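Side-chain contacts in uncharacterized protein (Equus caballus, PDB 5WF2), which probably associates with the adaptor complex AP-4 and may thereby play a role in vesicular trafficking of proteins at the trans-Golgi network: residues S29-V34 / I67-G72; V77-L82 / T119-K124; A61-L66 / E97-L102. All blocks are in the same frame, centred on the assembly; numbering follows the deposited sequence. Where two conformers were deposited one is given.

Interaction 1. Residues S29-V34 / I67-G72; sequences SLVQTV and ICHLGG
Val31 of helix 25-35 lays one methyl over the imidazole of His69, a CH-pi contact that accounts for most of the meeting between these segments. CG1 of Val31 stands 3.8 Å from the centroid of the His69 ring and 26° off the ring normal, so it sits over the face but displaced toward the rim. The displacement favours one side of the ring: Val31 CG1 is 3.5 Å from His69 ND1 but 4.1 Å from His69 NE2. With chi1 at 167°, the valine holds CG1 anti to its own nitrogen and directs this branch at the histidine, while CG2 turns to Val62 and Leu65 on helix 59-68. The setting is the all-helical VHS/ENTH-like domain of tepsin, where His69 lies in a type I turn from Cys68 to Gly71. Its ring swings back along the helix, CG being anti to the carbonyl carbon (chi1 -75°), and ND1 hydrogen-bonds to the carbonyl oxygen of Leu65, one turn earlier. That bond and the methyl over the face together limit rotation of the imidazole. An alanine at His69 would take away both ring and bond, and would probably leave Val31 CG1 without its aromatic cover and the Leu65 carbonyl without this donor. Farther out, the aliphatic stem of Gln32 comes obliquely to the ring, its CG 4.4 Å from His69 NE2.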
# COMPACT_ATOMS: atom_id res chain seq x y z
N SER A 29 -1.13 -2.52 -13.42
CA SER A 29 -1.14 -1.19 -14.03
C SER A 29 -1.54 -0.13 -13.03
O SER A 29 -0.96 0.97 -13.02
CB SER A 29 -2.10 -1.15 -15.22
OG SER A 29 -1.78 -2.18 -16.15
N LEU A 30 -2.55 -0.42 -12.19
CA LEU A 30 -3.00 0.55 -11.19
C LEU A 30 -1.88 0.88 -10.21
O LEU A 30 -1.63 2.05 -9.89
CB LEU A 30 -4.23 0.03 -10.43
CG LEU A 30 -4.74 1.02 -9.38
CD1 LEU A 30 -5.25 2.32 -10.01
CD2 LEU A 30 -5.83 0.37 -8.50
N VAL A 31 -1.20 -0.15 -9.71
CA VAL A 31 -0.15 0.07 -8.71
C VAL A 31 1.02 0.79 -9.34
O VAL A 31 1.66 1.64 -8.70
CB VAL A 31 0.28 -1.27 -8.11
CG1 VAL A 31 1.58 -1.16 -7.31
CG2 VAL A 31 -0.85 -1.83 -7.23
N GLN A 32 1.34 0.45 -10.59
CA GLN A 32 2.42 1.16 -11.28
C GLN A 32 2.07 2.63 -11.46
O GLN A 32 2.91 3.50 -11.29
CB GLN A 32 2.74 0.47 -12.62
CG GLN A 32 3.44 -0.86 -12.50
CD GLN A 32 3.60 -1.61 -13.84
OE1 GLN A 32 2.81 -1.42 -14.78
NE2 GLN A 32 4.61 -2.47 -13.91
N THR A 33 0.80 2.93 -11.73
CA THR A 33 0.38 4.32 -11.85
C THR A 33 0.53 5.05 -10.52
O THR A 33 1.13 6.13 -10.44
CB THR A 33 -1.07 4.41 -12.33
OG1 THR A 33 -1.13 4.17 -13.74
CG2 THR A 33 -1.70 5.78 -12.06
N VAL A 34 -0.02 4.47 -9.45
CA VAL A 34 -0.09 5.22 -8.21
C VAL A 34 1.29 5.44 -7.61
O VAL A 34 1.50 6.42 -6.88
CB VAL A 34 -1.05 4.53 -7.23
CG1 VAL A 34 -0.41 3.31 -6.63
CG2 VAL A 34 -1.46 5.51 -6.18
N ILE A 67 2.56 -4.47 -1.77
CA ILE A 67 3.58 -5.03 -0.90
C ILE A 67 4.83 -5.35 -1.70
O ILE A 67 5.95 -5.11 -1.24
CB ILE A 67 3.04 -6.26 -0.15
CG1 ILE A 67 1.94 -5.82 0.82
CG2 ILE A 67 4.20 -6.96 0.62
CD1 ILE A 67 1.14 -6.93 1.46
N CYS A 68 4.67 -5.89 -2.91
CA CYS A 68 5.83 -6.11 -3.78
C CYS A 68 6.62 -4.83 -3.99
O CYS A 68 7.85 -4.85 -3.94
CB CYS A 68 5.37 -6.70 -5.12
SG CYS A 68 4.80 -8.37 -4.94
N HIS A 69 5.95 -3.71 -4.21
CA HIS A 69 6.66 -2.46 -4.40
C HIS A 69 7.26 -1.88 -3.12
O HIS A 69 7.87 -0.81 -3.19
CB HIS A 69 5.75 -1.42 -5.04
CG HIS A 69 5.50 -1.66 -6.49
ND1 HIS A 69 4.70 -2.69 -6.96
CD2 HIS A 69 5.96 -1.02 -7.59
CE1 HIS A 69 4.69 -2.66 -8.28
NE2 HIS A 69 5.44 -1.66 -8.69
N LEU A 70 7.09 -2.51 -1.97
CA LEU A 70 7.74 -2.02 -0.77
C LEU A 70 9.16 -2.53 -0.64
O LEU A 70 9.85 -2.09 0.27
CB LEU A 70 6.95 -2.42 0.49
CG LEU A 70 5.60 -1.72 0.59
CD1 LEU A 70 4.87 -2.21 1.80
CD2 LEU A 70 5.79 -0.25 0.76
N GLY A 71 9.59 -3.41 -1.52
CA GLY A 71 10.95 -3.90 -1.50
C GLY A 71 11.56 -3.85 -2.88
O GLY A 71 10.88 -4.04 -3.89
N GLY A 72 12.87 -3.58 -2.91
CA GLY A 72 13.57 -3.53 -4.18
C GLY A 72 13.29 -2.29 -4.98
O GLY A 72 13.44 -2.30 -6.21

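Interaction 2. Residues V77-L82 / T119-K124; sequences VQMRAL and TNKATK
Leu82 and Lys121 run past each other in opposite directions between two nearly parallel helices of the VHS/ENTH-like helical domain. The axes of segments 77-82 and 119-124 are 10.1 Å apart at closest approach, with 15° between their directions, and the space between them is bridged mainly by side chains. Lys121 contributes its aliphatic part. Its CG is anti to the backbone N (chi1 -171°), a setting that carries the methylenes toward helix 75-89, and Lys121 CD comes within 3.9 Å of Leu82 CB. On the way, Lys121 CB passes 4.1 Å from Leu82 CD1, so the leucine lies alongside the inner half of the lysine. Bends at the third and fourth torsions turn the chain beyond CD.

Met79, one turn before Leu82, crosses the same lysine obliquely. Its chain is folded at chi2 and chi3, and this curl brings the terminal methyl to the lysine even though the side chain does not set out in that direction: Met79 CE lies 3.9 Å from Lys121 CD. Lysine CD is thus shared between the methionine methyl and the leucine CB. Pro117 and Val118 also touch Met79, while Leu107 of helix 96-111 and Ile125 also touch Leu82, making this a buried apolar junction to which a lysine lends its methylenes. Beside the lysine, Leu82 CD1 reaches the helix backbone at Ala122 and meets the methyl of that residue, Leu82 CD1 to Ala122 CB being 4.2 Å.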
# COMPACT_ATOMS: atom_id res chain seq x y z
N VAL A 77 9.15 5.52 -4.19
CA VAL A 77 8.15 4.52 -4.54
C VAL A 77 7.63 3.84 -3.28
O VAL A 77 6.42 3.59 -3.16
CB VAL A 77 8.74 3.50 -5.53
CG1 VAL A 77 7.87 2.26 -5.62
CG2 VAL A 77 8.88 4.13 -6.94
N GLN A 78 8.51 3.57 -2.31
CA GLN A 78 8.06 2.98 -1.04
C GLN A 78 7.08 3.90 -0.34
O GLN A 78 6.07 3.44 0.20
CB GLN A 78 9.24 2.70 -0.13
CG GLN A 78 10.11 1.51 -0.53
CD GLN A 78 11.21 1.27 0.49
OE1 GLN A 78 11.89 2.21 0.90
NE2 GLN A 78 11.36 0.03 0.91
N MET A 79 7.38 5.21 -0.31
CA MET A 79 6.50 6.16 0.36
C MET A 79 5.12 6.20 -0.29
O MET A 79 4.10 6.16 0.39
CB MET A 79 7.14 7.56 0.38
CG MET A 79 8.31 7.67 1.36
SD MET A 79 7.80 7.67 3.09
CE MET A 79 6.93 9.23 3.22
N ARG A 80 5.08 6.24 -1.62
CA ARG A 80 3.80 6.30 -2.32
C ARG A 80 3.03 4.99 -2.16
O ARG A 80 1.80 5.01 -2.01
CB ARG A 80 4.01 6.63 -3.81
CG ARG A 80 4.60 8.05 -4.02
CD ARG A 80 4.74 8.39 -5.50
NE ARG A 80 3.45 8.45 -6.17
CZ ARG A 80 2.69 9.53 -6.23
NH1 ARG A 80 3.09 10.64 -5.68
NH2 ARG A 80 1.51 9.49 -6.86
N ALA A 81 3.73 3.86 -2.19
CA ALA A 81 3.08 2.57 -1.98
C ALA A 81 2.49 2.50 -0.58
O ALA A 81 1.35 2.05 -0.43
CB ALA A 81 4.07 1.43 -2.21
N LEU A 82 3.23 2.94 0.45
CA LEU A 82 2.67 3.05 1.81
C LEU A 82 1.46 3.98 1.86
O LEU A 82 0.49 3.71 2.59
CB LEU A 82 3.72 3.53 2.82
CG LEU A 82 4.86 2.55 3.15
CD1 LEU A 82 5.94 3.22 3.99
CD2 LEU A 82 4.37 1.31 3.86
N THR A 119 10.44 4.27 7.43
CA THR A 119 10.30 3.62 8.72
C THR A 119 9.18 4.28 9.53
O THR A 119 8.33 3.61 10.14
CB THR A 119 11.64 3.67 9.49
OG1 THR A 119 12.62 2.87 8.82
CG2 THR A 119 11.46 3.14 10.90
N ASN A 120 9.18 5.62 9.56
CA ASN A 120 8.18 6.34 10.33
C ASN A 120 6.78 6.07 9.78
O ASN A 120 5.84 5.81 10.53
CB ASN A 120 8.48 7.84 10.31
CG ASN A 120 7.45 8.67 11.10
OD1 ASN A 120 6.76 9.54 10.54
ND2 ASN A 120 7.34 8.39 12.40
N LYS A 121 6.63 6.15 8.47
CA LYS A 121 5.31 6.01 7.88
C LYS A 121 4.80 4.58 8.04
O LYS A 121 3.61 4.36 8.33
CB LYS A 121 5.34 6.43 6.42
CG LYS A 121 3.92 6.51 5.77
CD LYS A 121 3.91 7.09 4.33
CE LYS A 121 2.68 8.00 4.11
NZ LYS A 121 1.48 7.35 4.69
N ALA A 122 5.67 3.58 7.86
CA ALA A 122 5.25 2.20 8.07
C ALA A 122 4.83 1.97 9.50
O ALA A 122 3.88 1.22 9.77
CB ALA A 122 6.40 1.26 7.71
N THR A 123 5.53 2.59 10.44
CA THR A 123 5.19 2.41 11.84
C THR A 123 3.80 2.97 12.13
O THR A 123 2.98 2.31 12.79
CB THR A 123 6.24 3.06 12.75
OG1 THR A 123 7.53 2.45 12.54
CG2 THR A 123 5.87 2.89 14.20
N LYS A 124 3.49 4.18 11.62
CA LYS A 124 2.19 4.80 11.91
C LYS A 124 1.05 3.99 11.31
O LYS A 124 0.00 3.82 11.94
CB LYS A 124 2.12 6.23 11.38
CG LYS A 124 3.26 7.08 11.83
CD LYS A 124 2.93 8.58 11.91
CE LYS A 124 2.70 9.21 10.58
NZ LYS A 124 2.78 10.73 10.70

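Interaction 3. Residues A61-L66 / E97-L102; sequences AVLELL and EHILLL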
# COMPACT_ATOMS: atom_id res chain seq x y z
N ALA A 61 -5.45 -8.43 -4.50
CA ALA A 61 -4.34 -8.50 -5.44
C ALA A 61 -3.62 -7.16 -5.53
O ALA A 61 -2.39 -7.12 -5.61
CB ALA A 61 -4.85 -8.93 -6.82
N VAL A 62 -4.36 -6.06 -5.52
CA VAL A 62 -3.73 -4.72 -5.47
C VAL A 62 -2.80 -4.60 -4.26
O VAL A 62 -1.66 -4.11 -4.36
CB VAL A 62 -4.81 -3.63 -5.42
CG1 VAL A 62 -4.16 -2.27 -5.13
CG2 VAL A 62 -5.58 -3.56 -6.74
N LEU A 63 -3.29 -5.02 -3.09
CA LEU A 63 -2.48 -4.95 -1.88
C LEU A 63 -1.25 -5.85 -2.00
O LEU A 63 -0.15 -5.46 -1.59
CB LEU A 63 -3.34 -5.31 -0.67
CG LEU A 63 -2.86 -4.94 0.74
CD1 LEU A 63 -2.63 -3.46 0.83
CD2 LEU A 63 -3.87 -5.35 1.82
N GLU A 64 -1.40 -7.07 -2.52
CA GLU A 64 -0.21 -7.88 -2.67
C GLU A 64 0.79 -7.23 -3.62
O GLU A 64 2.01 -7.34 -3.41
CB GLU A 64 -0.59 -9.29 -3.12
CG GLU A 64 -1.33 -10.12 -2.06
CD GLU A 64 -0.43 -10.64 -0.95
OE1 GLU A 64 0.80 -10.69 -1.14
OE2 GLU A 64 -0.99 -11.01 0.10
N LEU A 65 0.32 -6.51 -4.64
CA LEU A 65 1.24 -5.84 -5.56
C LEU A 65 1.86 -4.61 -4.93
O LEU A 65 3.05 -4.32 -5.15
CB LEU A 65 0.52 -5.51 -6.87
CG LEU A 65 0.18 -6.78 -7.67
CD1 LEU A 65 -0.87 -6.55 -8.72
CD2 LEU A 65 1.38 -7.29 -8.28
N LEU A 66 1.11 -3.91 -4.09
CA LEU A 66 1.71 -2.82 -3.34
C LEU A 66 2.80 -3.34 -2.43
O LEU A 66 3.85 -2.73 -2.32
CB LEU A 66 0.64 -2.08 -2.52
CG LEU A 66 -0.29 -1.17 -3.31
CD1 LEU A 66 -1.50 -0.83 -2.45
CD2 LEU A 66 0.45 0.07 -3.77
N GLU A 97 -9.14 -5.78 9.64
CA GLU A 97 -8.35 -6.88 10.17
C GLU A 97 -7.71 -7.68 9.05
O GLU A 97 -6.60 -8.23 9.21
CB GLU A 97 -9.22 -7.77 11.04
CG GLU A 97 -8.39 -8.63 11.90
CD GLU A 97 -9.22 -9.55 12.73
OE1 GLU A 97 -10.45 -9.33 12.77
OE2 GLU A 97 -8.64 -10.49 13.33
N HIS A 98 -8.38 -7.75 7.90
CA HIS A 98 -7.82 -8.46 6.75
C HIS A 98 -6.68 -7.68 6.13
O HIS A 98 -5.67 -8.27 5.72
CB HIS A 98 -8.93 -8.71 5.73
CG HIS A 98 -8.65 -9.84 4.78
ND1 HIS A 98 -9.61 -10.35 3.94
CD2 HIS A 98 -7.52 -10.54 4.53
CE1 HIS A 98 -9.09 -11.33 3.21
NE2 HIS A 98 -7.81 -11.45 3.54
N ILE A 99 -6.79 -6.35 6.04
CA ILE A 99 -5.66 -5.56 5.57
C ILE A 99 -4.47 -5.75 6.51
O ILE A 99 -3.34 -5.93 6.04
CB ILE A 99 -6.04 -4.08 5.40
CG1 ILE A 99 -7.08 -3.98 4.27
CG2 ILE A 99 -4.85 -3.29 4.91
CD1 ILE A 99 -7.58 -2.59 4.03
N LEU A 100 -4.72 -5.82 7.81
CA LEU A 100 -3.63 -6.03 8.76
C LEU A 100 -3.00 -7.40 8.57
O LEU A 100 -1.77 -7.52 8.54
CB LEU A 100 -4.12 -5.86 10.17
CG LEU A 100 -3.13 -6.14 11.32
CD1 LEU A 100 -1.88 -5.30 11.21
CD2 LEU A 100 -3.85 -5.88 12.60
N LEU A 101 -3.82 -8.43 8.48
CA LEU A 101 -3.29 -9.77 8.22
C LEU A 101 -2.36 -9.77 7.03
O LEU A 101 -1.28 -10.38 7.07
CB LEU A 101 -4.45 -10.73 8.01
CG LEU A 101 -4.15 -12.20 7.75
CD1 LEU A 101 -5.37 -12.96 8.14
CD2 LEU A 101 -3.80 -12.48 6.29
N LEU A 102 -2.75 -9.11 5.93
CA LEU A 102 -1.92 -9.14 4.73
C LEU A 102 -0.68 -8.25 4.85
O LEU A 102 0.35 -8.58 4.26
CB LEU A 102 -2.73 -8.71 3.52
CG LEU A 102 -3.93 -9.64 3.23
CD1 LEU A 102 -4.90 -8.98 2.26
CD2 LEU A 102 -3.42 -10.98 2.71
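Helical segments 61-66 and 97-102 cross at -35°, their axes 11.0 Å apart at closest approach, and the backbones come nearest at Glu64 and Leu102, whose CA atoms are 7.7 Å apart. Both belong to the helical VHS/ENTH-like domain of tepsin, in which helix 75-89 intervenes in sequence between the two helices that meet here. With the axes so far apart, long branched side chains bridge the interval. Leu63 supplies the main one; it was modelled in two conformers, of which one is described here. Its CG is anti to the backbone N (chi1 -163°), and the side chain extends toward helix 96-111, where in this conformer the single methyl CD2 enters between Ile99 and Leu102, residues three apart on that helix. The two encounters differ in attitude. Leu63 and Ile99 meet at about a right angle, with Leu63 CD2 3.8 Å from Ile99 CG2; Leu63 and Leu102 meet more obliquely, and the same CD2 is also near Leu102 CB. Ile99 also touches Leu94 and Phe129 of helix 117-132, so the methyl of Leu63 joins an apolar group to which a third helix contributes.

Glu64 gives the outer margin of the contact a different character. Its chain bends at chi2 (-75°), and its side chain crosses that of Leu102 at about a right angle. Leu102 is thereby engaged through both methyls: CD1 packs against Leu63, whereas Leu102 CD2 lies 3.6 Å from the carboxylate oxygen Glu64 OE2.

In the fold
Helix 59-68 takes part in two of the contacts: the chain at its C-terminal end, through His69, meets helix 25-35 in interaction 1, and its middle faces helix 96-111 in interaction 3. Interaction 2 ties the next helix, 75-89, to helix 117-132 and is the most buried of the three; interactions 2 and 3 lie on opposite sides of the chain's centre. Chemistry follows place. The interior junction is made of apolar atoms, including a lysine's methylenes, whereas interaction 1 turns on a methyl over an imidazole and interaction 3 brings a carboxylate oxygen to a leucine methyl. Between interactions 1 and 2, the Leu70 carbonyl probably accepts from Gln78, and Arg80 reaches the Val34 carbonyl.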